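Local coordinates for protein mitogen (PDB 2J4X) that is a mitogen of the staphylococcal/streptococcal toxin family that binds a zinc ion on its beta-grasp domain, probably acting as a bacterial superantigen toxin, at residues A[110-115]-A[201-206]; A[139-144]-A[166-171]. All blocks are in the same frame, centred on the assembly; numbering follows the deposited sequence.

Interaction 1: A[110-115]-A[201-206]; sequences YMNIFG and HFDVYL. With ZN (zinc ion), chain B.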
# COMPACT_ATOMS: atom_id res chain seq x y z
N TYR A 110 -1.06 2.23 15.64
CA TYR A 110 -1.11 3.69 15.70
C TYR A 110 -0.13 4.35 14.74
O TYR A 110 0.97 3.86 14.47
CB TYR A 110 -0.89 4.20 17.15
CG TYR A 110 -2.18 4.21 17.93
CD1 TYR A 110 -2.73 3.01 18.41
CD2 TYR A 110 -2.96 5.37 18.01
CE1 TYR A 110 -4.03 2.96 18.94
CE2 TYR A 110 -4.26 5.34 18.53
CZ TYR A 110 -4.80 4.13 18.99
OH TYR A 110 -6.11 4.05 19.43
N MET A 111 -0.59 5.48 14.21
CA MET A 111 0.15 6.30 13.27
C MET A 111 0.49 7.58 14.05
O MET A 111 -0.40 8.30 14.50
CB MET A 111 -0.76 6.59 12.07
CG MET A 111 -0.10 7.06 10.79
SD MET A 111 -1.34 6.99 9.45
CE MET A 111 -1.91 8.65 9.45
N ASN A 112 1.78 7.82 14.26
CA ASN A 112 2.25 9.01 14.97
C ASN A 112 2.67 10.00 13.91
O ASN A 112 3.56 9.69 13.10
CB ASN A 112 3.48 8.70 15.81
CG ASN A 112 3.21 7.68 16.88
OD1 ASN A 112 4.08 6.85 17.19
ND2 ASN A 112 2.00 7.72 17.45
N ILE A 113 2.04 11.17 13.91
CA ILE A 113 2.35 12.20 12.93
C ILE A 113 3.18 13.30 13.57
O ILE A 113 2.78 13.89 14.57
CB ILE A 113 1.08 12.78 12.34
CG1 ILE A 113 0.16 11.65 11.89
CG2 ILE A 113 1.43 13.66 11.17
CD1 ILE A 113 -1.11 12.11 11.24
N PHE A 114 4.35 13.56 12.99
CA PHE A 114 5.28 14.57 13.49
C PHE A 114 5.47 15.66 12.49
O PHE A 114 5.51 15.40 11.29
CB PHE A 114 6.63 13.94 13.82
CG PHE A 114 6.55 12.89 14.89
CD1 PHE A 114 6.75 11.55 14.59
CD2 PHE A 114 6.23 13.24 16.20
CE1 PHE A 114 6.64 10.58 15.58
CE2 PHE A 114 6.12 12.28 17.19
CZ PHE A 114 6.33 10.95 16.88
N GLY A 115 5.58 16.89 12.99
CA GLY A 115 5.76 18.05 12.13
C GLY A 115 5.43 19.34 12.86
O GLY A 115 4.49 19.40 13.67
N HIS A 201 4.49 0.38 15.86
CA HIS A 201 3.65 1.48 15.39
C HIS A 201 4.18 2.06 14.09
O HIS A 201 5.19 1.60 13.58
CB HIS A 201 3.62 2.60 16.42
CG HIS A 201 4.97 3.09 16.83
ND1 HIS A 201 5.78 2.41 17.71
CD2 HIS A 201 5.67 4.19 16.46
CE1 HIS A 201 6.91 3.07 17.88
NE2 HIS A 201 6.87 4.16 17.13
N PHE A 202 3.47 3.07 13.57
CA PHE A 202 3.88 3.75 12.34
C PHE A 202 4.25 5.18 12.68
O PHE A 202 3.55 5.82 13.48
CB PHE A 202 2.75 3.76 11.30
CG PHE A 202 2.31 2.40 10.85
CD1 PHE A 202 0.96 2.15 10.58
CD2 PHE A 202 3.23 1.36 10.71
CE1 PHE A 202 0.53 0.88 10.19
CE2 PHE A 202 2.82 0.09 10.32
CZ PHE A 202 1.47 -0.15 10.06
N ASP A 203 5.35 5.68 12.11
CA ASP A 203 5.80 7.06 12.34
C ASP A 203 5.79 7.87 11.06
O ASP A 203 6.37 7.46 10.05
CB ASP A 203 7.22 7.08 12.91
CG ASP A 203 7.28 6.64 14.35
OD1 ASP A 203 6.50 7.15 15.20
OD2 ASP A 203 8.13 5.76 14.64
N VAL A 204 5.14 9.02 11.10
CA VAL A 204 5.05 9.89 9.93
C VAL A 204 5.89 11.14 10.19
O VAL A 204 5.68 11.81 11.18
CB VAL A 204 3.60 10.28 9.67
CG1 VAL A 204 3.50 11.10 8.41
CG2 VAL A 204 2.74 9.03 9.58
N TYR A 205 6.84 11.45 9.30
CA TYR A 205 7.71 12.62 9.46
C TYR A 205 7.48 13.69 8.42
O TYR A 205 8.14 13.70 7.38
CB TYR A 205 9.18 12.22 9.42
CG TYR A 205 9.52 11.28 10.54
CD1 TYR A 205 9.46 9.89 10.36
CD2 TYR A 205 9.82 11.77 11.80
CE1 TYR A 205 9.70 9.02 11.42
CE2 TYR A 205 10.05 10.92 12.87
CZ TYR A 205 10.00 9.56 12.67
OH TYR A 205 10.24 8.75 13.75
N LEU A 206 6.56 14.60 8.72
CA LEU A 206 6.20 15.67 7.81
C LEU A 206 7.26 16.78 7.69
O LEU A 206 7.83 17.23 8.68
CB LEU A 206 4.85 16.26 8.21
CG LEU A 206 3.74 15.21 8.32
CD1 LEU A 206 2.41 15.89 8.60
CD2 LEU A 206 3.67 14.39 7.04
ZN ZN B . 8.67 5.16 16.67
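The phenyl ring of Phe114 takes Asp203 OD1 at its edge, near the ring plane, 3.5 Å from CE1, while Tyr205 lies alongside it. These two aromatic planes are 26° apart but slid so far, 5.6 Å between centroids, that they barely overlap. Asp203 OD1 also lies in plane at the edge of the His201 ring. His201 NE2 binds zinc at 2.1 Å; Asp203 adds OD2 at 2.2 Å. Asn112 runs side by side with Asp203 on this same face.

The two strands themselves pair in parallel, with five backbone bonds from Phe202 N to Tyr110 O through to Leu206 N to Phe114 O; the shortest joins Val204 N to Asn112 O, 2.6 Å. The other face is apolar: Met111 CG meets Val204 CG2 at 3.7 Å, and Ile113 CG2 meets Leu206 CD1 at 3.5 Å.

This is the parallel central pair of the beta-grasp sheet. Strand 126-132 flanks 104-114, strand 166-172 flanks 199-206 and supplies His171 to the zinc, and helix 137-150 packs on the apolar face against Met111 and Phe202.

Interaction 2: A[139-144]-A[166-171]; sequences EIDVRL and GYWGIH. With ZN (zinc ion), chain B.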
# COMPACT_ATOMS: atom_id res chain seq x y z
N GLU A 139 -0.26 -2.43 0.93
CA GLU A 139 -1.51 -2.15 1.64
C GLU A 139 -1.30 -1.10 2.74
O GLU A 139 -2.07 -0.15 2.84
CB GLU A 139 -2.09 -3.41 2.29
CG GLU A 139 -3.37 -3.08 3.10
CD GLU A 139 -3.98 -4.27 3.80
OE1 GLU A 139 -3.83 -5.41 3.34
OE2 GLU A 139 -4.64 -4.05 4.83
N ILE A 140 -0.29 -1.30 3.59
CA ILE A 140 0.03 -0.34 4.65
C ILE A 140 0.33 1.03 4.03
O ILE A 140 -0.23 2.04 4.45
CB ILE A 140 1.29 -0.76 5.43
CG1 ILE A 140 1.06 -2.11 6.10
CG2 ILE A 140 1.65 0.31 6.44
CD1 ILE A 140 2.28 -2.63 6.86
N ASP A 141 1.21 1.06 3.03
CA ASP A 141 1.63 2.31 2.40
C ASP A 141 0.46 3.09 1.81
O ASP A 141 0.32 4.28 2.04
CB ASP A 141 2.70 2.03 1.34
CG ASP A 141 3.43 3.29 0.89
OD1 ASP A 141 3.68 4.17 1.74
OD2 ASP A 141 3.79 3.40 -0.30
N VAL A 142 -0.37 2.39 1.03
CA VAL A 142 -1.53 2.99 0.40
C VAL A 142 -2.59 3.47 1.41
O VAL A 142 -3.15 4.55 1.25
CB VAL A 142 -2.20 1.99 -0.59
CG1 VAL A 142 -3.60 2.51 -1.01
CG2 VAL A 142 -1.27 1.78 -1.81
N ARG A 143 -2.90 2.67 2.42
CA ARG A 143 -3.87 3.10 3.40
C ARG A 143 -3.31 4.28 4.24
O ARG A 143 -4.05 5.22 4.61
CB ARG A 143 -4.25 1.92 4.31
CG ARG A 143 -4.95 0.77 3.58
CD ARG A 143 -5.26 -0.39 4.52
NE ARG A 143 -6.18 -0.00 5.60
CZ ARG A 143 -6.50 -0.79 6.61
NH1 ARG A 143 -5.99 -2.00 6.70
NH2 ARG A 143 -7.34 -0.38 7.55
N LEU A 144 -2.01 4.25 4.53
CA LEU A 144 -1.40 5.31 5.32
C LEU A 144 -1.44 6.60 4.54
O LEU A 144 -1.74 7.66 5.10
CB LEU A 144 0.05 4.97 5.70
CG LEU A 144 0.78 6.00 6.57
CD1 LEU A 144 1.75 5.31 7.51
CD2 LEU A 144 1.49 7.01 5.69
N GLY A 166 8.50 14.69 2.86
CA GLY A 166 8.38 13.85 4.03
C GLY A 166 8.51 12.35 3.81
O GLY A 166 8.63 11.87 2.70
N TYR A 167 8.49 11.60 4.90
CA TYR A 167 8.61 10.15 4.84
C TYR A 167 7.96 9.52 6.08
O TYR A 167 7.60 10.21 7.03
CB TYR A 167 10.10 9.74 4.71
CG TYR A 167 10.97 10.04 5.93
CD1 TYR A 167 11.30 9.04 6.84
CD2 TYR A 167 11.46 11.32 6.16
CE1 TYR A 167 12.08 9.31 7.95
CE2 TYR A 167 12.23 11.60 7.27
CZ TYR A 167 12.54 10.60 8.15
OH TYR A 167 13.29 10.89 9.25
N TRP A 168 7.79 8.21 6.07
CA TRP A 168 7.21 7.56 7.23
C TRP A 168 7.95 6.27 7.44
O TRP A 168 8.80 5.90 6.63
CB TRP A 168 5.72 7.29 7.04
CG TRP A 168 5.43 6.24 6.03
CD1 TRP A 168 5.44 6.38 4.66
CD2 TRP A 168 5.07 4.88 6.29
NE1 TRP A 168 5.11 5.19 4.06
CE2 TRP A 168 4.88 4.25 5.03
CE3 TRP A 168 4.90 4.14 7.47
CZ2 TRP A 168 4.52 2.90 4.92
CZ3 TRP A 168 4.54 2.80 7.35
CH2 TRP A 168 4.35 2.19 6.08
N GLY A 169 7.64 5.60 8.53
CA GLY A 169 8.27 4.33 8.82
C GLY A 169 7.45 3.37 9.66
O GLY A 169 6.55 3.75 10.40
N ILE A 170 7.76 2.09 9.50
CA ILE A 170 7.13 1.02 10.25
C ILE A 170 8.13 0.84 11.38
O ILE A 170 9.29 0.49 11.14
CB ILE A 170 7.08 -0.28 9.42
CG1 ILE A 170 6.15 -0.08 8.23
CG2 ILE A 170 6.63 -1.46 10.31
CD1 ILE A 170 6.22 -1.17 7.19
N HIS A 171 7.71 1.13 12.61
CA HIS A 171 8.61 0.99 13.74
C HIS A 171 8.35 -0.33 14.41
O HIS A 171 7.34 -0.51 15.10
CB HIS A 171 8.46 2.13 14.74
CG HIS A 171 9.70 2.39 15.55
ND1 HIS A 171 10.11 3.66 15.91
CD2 HIS A 171 10.63 1.54 16.06
CE1 HIS A 171 11.23 3.58 16.60
NE2 HIS A 171 11.57 2.30 16.70
ZN ZN B . 8.67 5.16 16.67
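Trp168 points its CB toward helix 137-150, and chi1 (69°) sets CG between the backbone N and the carbonyl carbon. On the helix, Asp141 and Leu144 both hold CG anti to the backbone N, and their ends meet different parts of the indole. Leu144 and Trp168 reach toward each other tip to tip. The CD1 methyl of Leu144 sits over one face of the six-membered ring, 3.7 Å from its centroid, in a CH-pi contact offset toward the rim; CE3 is the ring atom nearest to it, at 3.4 Å. The other methyl, CD2, lies farther off, near the five-membered ring.

Ile140 crosses the indole at about a right angle. Its CG2 branch presses on CH2 of Trp168 at 3.3 Å, while CD1 at the end of the other branch reaches Ile170 CD1 at 4.2 Å, a looser apolar touch. Asp141 approaches the pyrrole side with its carboxylate only 18° from the indole plane. Trp168 NE1 donates to Asp141 OD1 at 2.9 Å, meeting the oxygen nearly along its C-O axis, but the bond is bent, with 137° at the hydrogen.

The helix lies across one face of the beta-grasp sheet, and Trp168 fills much of the contact between them. The indole N-H thus finds an acceptor inside a buried, largely apolar interface. Asp141 is itself well provided for: OD1 also forms a salt bridge with Arg145, and OD2 hydrogen-bonds Tyr188. This is consistent with a charged carboxylate whose orientation is set by Arg145 and Tyr188. The one polar bond across the contact probably helps fix the rotation of the ring, together with Leu144 CD1 over its face and Ile140 CG2 against CH2.

Strands 199-206 and 166-172 are neighbours in one sheet, so interactions 1 and 2, with centres about 9 Å apart, meet directly. Probable backbone hydrogen bonds join them: Tyr205 N to Tyr167 O and Asp203 O to Gly169 N, each 2.7 Å. On the helix side, Phe202 CZ of interaction 1 touches Ile140 CG2 of interaction 2 at 3.7 Å, making a shared core. On the far side of the sheet the zinc unites them: His171 ND1, 2.2 Å from the metal, completes the protein ligands begun by His201 and Asp203. Interaction 2 thus packs the helix on one face of the sheet whose other face carries the metal site.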